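Local atomic coordinates of short afifavidin (Afifella pfennigii, PDB entry 6HDT), a protein that forms a strong non-covalent complex with biotin and 2-iminobiotin as a member of the avidin family, although its biological role remains obscure. Residues S6-Q9 / S10-F14; W23-Q26 / D27-M31. One frame throughout, in Å; residues are numbered along the deposited sequence.

How the contacts relate
Contact 1 is the short N-terminal helix 7-14, and contact 2 is the first hairpin of the avidin barrel, which follows it in the chain. Their centres are 22 Å apart, yet the two meet through aromatic side chains: F14 CE2 at the end of the helix packs 4.1 Å from W23 CZ2 on strand 20-24. A second tie runs through strand 30-35, which begins in contact 2 and carries F35, one of the residues on which the helix rests. Biotin belongs to contact 2 alone. N25 and S29 there hold its O3, with S29 OG at 2.7 Å, whereas contact 1 lies away from the binding site.

Contact 1: residues S6-Q9 / S10-F14; sequences SPRQ and SAEAF
R8 and E12, one helical turn apart, meet because both side chains fold toward the same flank of the helix: R8 bends at its third torsion (chi3 -72°), while E12 runs out extended. The two chains pass at a slant, and E12 OE2 comes to the guanidinium edge, near its plane. There it forms a rather long salt bridge of 3.4 Å with R8 NE, the guanidinium and carboxylate planes being turned 46° apart. The same oxygen also lies 3.3 Å from R8 CD, against the aliphatic part of the chain. R8 NH2 has a second partner in the carbonyl oxygen of P17, so the guanidinium is gripped at two places.

At the start of the helix S6 and Q9 form a capping box. Q9 N donates to S6 OG at 2.9 Å, and S6 N donates back to Q9 OE1 at 3.0 Å. Q9 manages this because its CG lies beside its own backbone N (chi1 -74°), from where the extended chain carries the amide back to the N-cap residue. The first bond satisfies Q9 N, an amide of the first turn with no preceding helical carbonyl; the second ties down the N-H of the N-cap residue. From there the regular ladder takes over, with S10 N bonded to S6 O at 2.8 Å and A13 N to Q9 O at 3.0 Å.

The flank carrying S10, A11 and F14 is applied to the barrel: S10 touches T65 and F35, A11 rests on F35, and the ring of F14 meets that of F35 besides touching T65.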
# COMPACT_ATOMS: atom_id res chain seq x y z
N SER A 6 -15.15 1.21 14.06
CA SER A 6 -15.62 -0.15 13.83
C SER A 6 -15.46 -0.55 12.35
O SER A 6 -15.44 0.29 11.46
CB SER A 6 -17.07 -0.30 14.25
OG SER A 6 -17.97 0.06 13.20
N PRO A 7 -15.34 -1.86 12.08
CA PRO A 7 -15.29 -2.28 10.69
C PRO A 7 -16.46 -1.71 9.86
O PRO A 7 -16.23 -1.19 8.76
CB PRO A 7 -15.35 -3.81 10.80
CG PRO A 7 -14.69 -4.10 12.12
CD PRO A 7 -15.12 -2.98 13.02
N ARG A 8 -17.68 -1.74 10.40
CA ARG A 8 -18.84 -1.21 9.67
C ARG A 8 -18.76 0.32 9.47
O ARG A 8 -19.06 0.83 8.40
CB ARG A 8 -20.15 -1.65 10.35
CG ARG A 8 -21.28 -0.62 10.23
CD ARG A 8 -22.66 -1.26 10.25
NE ARG A 8 -22.85 -1.94 8.99
CZ ARG A 8 -22.86 -3.26 8.83
NH1 ARG A 8 -22.75 -4.08 9.88
NH2 ARG A 8 -23.00 -3.76 7.60
N GLN A 9 -18.33 1.05 10.49
CA GLN A 9 -18.13 2.49 10.38
C GLN A 9 -17.07 2.82 9.34
O GLN A 9 -17.20 3.76 8.58
CB GLN A 9 -17.75 3.09 11.74
CG GLN A 9 -18.91 3.18 12.72
CD GLN A 9 -18.43 3.53 14.13
OE1 GLN A 9 -17.29 3.21 14.52
NE2 GLN A 9 -19.29 4.18 14.90
N SER A 10 -15.99 2.03 9.29
CA SER A 10 -14.96 2.25 8.29
C SER A 10 -15.47 2.02 6.82
O SER A 10 -15.12 2.77 5.88
CB SER A 10 -13.73 1.39 8.63
OG SER A 10 -12.75 1.59 7.68
N ALA A 11 -16.30 0.99 6.64
CA ALA A 11 -16.87 0.68 5.36
C ALA A 11 -17.84 1.77 4.94
O ALA A 11 -17.85 2.15 3.79
CB ALA A 11 -17.61 -0.64 5.40
N GLU A 12 -18.63 2.26 5.87
CA GLU A 12 -19.63 3.29 5.52
C GLU A 12 -18.94 4.62 5.18
O GLU A 12 -19.34 5.30 4.24
CB GLU A 12 -20.66 3.48 6.63
CG GLU A 12 -21.63 2.30 6.74
CD GLU A 12 -22.57 2.42 7.92
OE1 GLU A 12 -22.73 3.56 8.42
OE2 GLU A 12 -23.15 1.39 8.36
N ALA A 13 -17.85 4.94 5.89
CA ALA A 13 -17.09 6.12 5.58
C ALA A 13 -16.50 5.97 4.17
O ALA A 13 -16.34 6.93 3.47
CB ALA A 13 -16.01 6.36 6.62
N PHE A 14 -16.14 4.75 3.77
CA PHE A 14 -15.65 4.57 2.40
C PHE A 14 -16.74 4.74 1.34
O PHE A 14 -16.46 5.19 0.24
CB PHE A 14 -14.92 3.24 2.28
CG PHE A 14 -14.13 3.09 1.02
CD1 PHE A 14 -12.99 3.86 0.79
CD2 PHE A 14 -14.53 2.18 0.06
CE1 PHE A 14 -12.26 3.68 -0.37
CE2 PHE A 14 -13.79 1.98 -1.10
CZ PHE A 14 -12.67 2.74 -1.31

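Contact 2: residues W23-Q26 / D27-M31; sequences WVNQ and DGSTM. With BTN (biotin), chain E.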
# COMPACT_ATOMS: atom_id res chain seq x y z
N TRP A 23 -15.45 -5.89 -6.26
CA TRP A 23 -15.09 -4.89 -7.22
C TRP A 23 -14.49 -5.51 -8.47
O TRP A 23 -13.89 -6.58 -8.41
CB TRP A 23 -14.04 -3.94 -6.59
CG TRP A 23 -14.43 -3.40 -5.27
CD1 TRP A 23 -14.30 -4.02 -4.07
CD2 TRP A 23 -15.06 -2.12 -5.00
NE1 TRP A 23 -14.78 -3.21 -3.07
CE2 TRP A 23 -15.26 -2.05 -3.61
CE3 TRP A 23 -15.45 -1.04 -5.79
CZ2 TRP A 23 -15.86 -0.94 -2.99
CZ3 TRP A 23 -16.05 0.07 -5.17
CH2 TRP A 23 -16.24 0.10 -3.79
N VAL A 24 -14.61 -4.76 -9.57
CA VAL A 24 -14.03 -5.07 -10.87
C VAL A 24 -13.39 -3.81 -11.47
O VAL A 24 -13.91 -2.68 -11.37
CB VAL A 24 -15.05 -5.70 -11.84
CG1 VAL A 24 -16.10 -4.70 -12.29
CG2 VAL A 24 -14.36 -6.26 -13.06
N ASN A 25 -12.20 -3.97 -12.04
CA ASN A 25 -11.60 -2.83 -12.74
C ASN A 25 -11.85 -2.90 -14.25
O ASN A 25 -12.57 -3.78 -14.72
CB ASN A 25 -10.14 -2.62 -12.35
CG ASN A 25 -9.20 -3.59 -13.02
OD1 ASN A 25 -9.56 -4.24 -13.98
ND2 ASN A 25 -7.98 -3.67 -12.52
N GLN A 26 -11.30 -1.93 -14.98
CA GLN A 26 -11.58 -1.74 -16.41
C GLN A 26 -11.02 -2.89 -17.27
O GLN A 26 -11.46 -3.11 -18.39
CB GLN A 26 -11.03 -0.38 -16.90
CG GLN A 26 -9.50 -0.28 -16.98
CD GLN A 26 -8.79 -0.28 -15.62
OE1 GLN A 26 -9.33 0.17 -14.61
NE2 GLN A 26 -7.56 -0.79 -15.60
N ASP A 27 -10.04 -3.61 -16.73
CA ASP A 27 -9.52 -4.77 -17.41
C ASP A 27 -10.12 -6.07 -16.92
O ASP A 27 -9.67 -7.13 -17.31
CB ASP A 27 -8.00 -4.82 -17.26
CG ASP A 27 -7.31 -3.71 -18.02
OD1 ASP A 27 -7.61 -3.55 -19.23
OD2 ASP A 27 -6.49 -2.99 -17.41
N GLY A 28 -11.14 -5.99 -16.07
CA GLY A 28 -11.81 -7.19 -15.54
C GLY A 28 -11.12 -7.90 -14.38
O GLY A 28 -11.55 -8.99 -13.99
N SER A 29 -10.07 -7.30 -13.83
CA SER A 29 -9.51 -7.82 -12.58
C SER A 29 -10.57 -7.58 -11.50
O SER A 29 -11.38 -6.63 -11.59
CB SER A 29 -8.15 -7.21 -12.22
OG SER A 29 -7.22 -7.48 -13.27
N THR A 30 -10.62 -8.50 -10.55
CA THR A 30 -11.57 -8.41 -9.46
C THR A 30 -10.84 -8.41 -8.13
O THR A 30 -9.70 -8.96 -7.95
CB THR A 30 -12.60 -9.57 -9.49
OG1 THR A 30 -11.94 -10.83 -9.56
CG2 THR A 30 -13.53 -9.44 -10.70
N MET A 31 -11.50 -7.81 -7.16
CA MET A 31 -11.02 -7.92 -5.81
C MET A 31 -12.18 -7.85 -4.85
O MET A 31 -13.23 -7.27 -5.16
CB MET A 31 -10.00 -6.82 -5.53
CG MET A 31 -10.56 -5.42 -5.52
SD MET A 31 -9.37 -4.17 -4.98
CE MET A 31 -10.48 -2.77 -5.13
C11 BTN E . 3.06 -9.31 -12.57
O11 BTN E . 4.20 -8.99 -12.17
O12 BTN E . 2.78 -9.37 -13.78
C10 BTN E . 2.02 -9.61 -11.51
C9 BTN E . 0.61 -9.22 -11.93
C8 BTN E . 0.42 -7.70 -11.99
C7 BTN E . -0.95 -7.26 -12.50
C2 BTN E . -1.04 -5.74 -12.51
S1 BTN E . -1.25 -4.99 -10.90
C6 BTN E . -1.71 -3.44 -11.63
C5 BTN E . -2.55 -3.80 -12.84
N1 BTN E . -3.95 -3.92 -12.52
C3 BTN E . -4.47 -5.14 -12.65
O3 BTN E . -5.67 -5.42 -12.45
N2 BTN E . -3.47 -5.98 -13.04
C4 BTN E . -2.25 -5.24 -13.29
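W23 and M31 face each other as an antiparallel hydrogen-bonded pair, with W23 N to M31 O at 2.8 Å and M31 N to W23 O at 3.0 Å. M31 places CG between its N and carbonyl carbon (chi1 67°), 3.9 Å from W23 CB, and the extended chain beyond brings CE against W23 CG. The indole edge meets M31 O near the ring plane, while its NE1 bonds to S21 OG and the ring packs on V100, I102 and L127.

These strands form the first hairpin of the eight-stranded avidin barrel, closed by a type I turn from N25 to G28. G28, at positive phi, donates its N-H to N25 O.

In the turn D27 is held at two points. Its backbone N bonds to N25 OD1 at 2.9 Å, and its OD2 receives Q26 NE2 at 3.0 Å from above the carboxylate plane. The two side chains lie alongside one another with amide and carboxylate 76° apart. Q26 NE2 also bonds to OD1 of D123, whose OD2 binds biotin, consistent with Q26 being a second-shell residue that positions D123.

N25 OD1 is gripped again by S29 N at 3.1 Å, the two donors approaching from opposite faces of the amide plane. This fixes the amide with ND2 toward biotin O3, 2.9 Å away, while S29 OG donates to the same oxygen. With an alanine at N25, biotin O3 is likely to lose one of its donors, and the backbone N-H groups of D27 and S29 their shared acceptor. S29 OG is itself steadied by N48 N, and Y45 OH gives biotin a further bond.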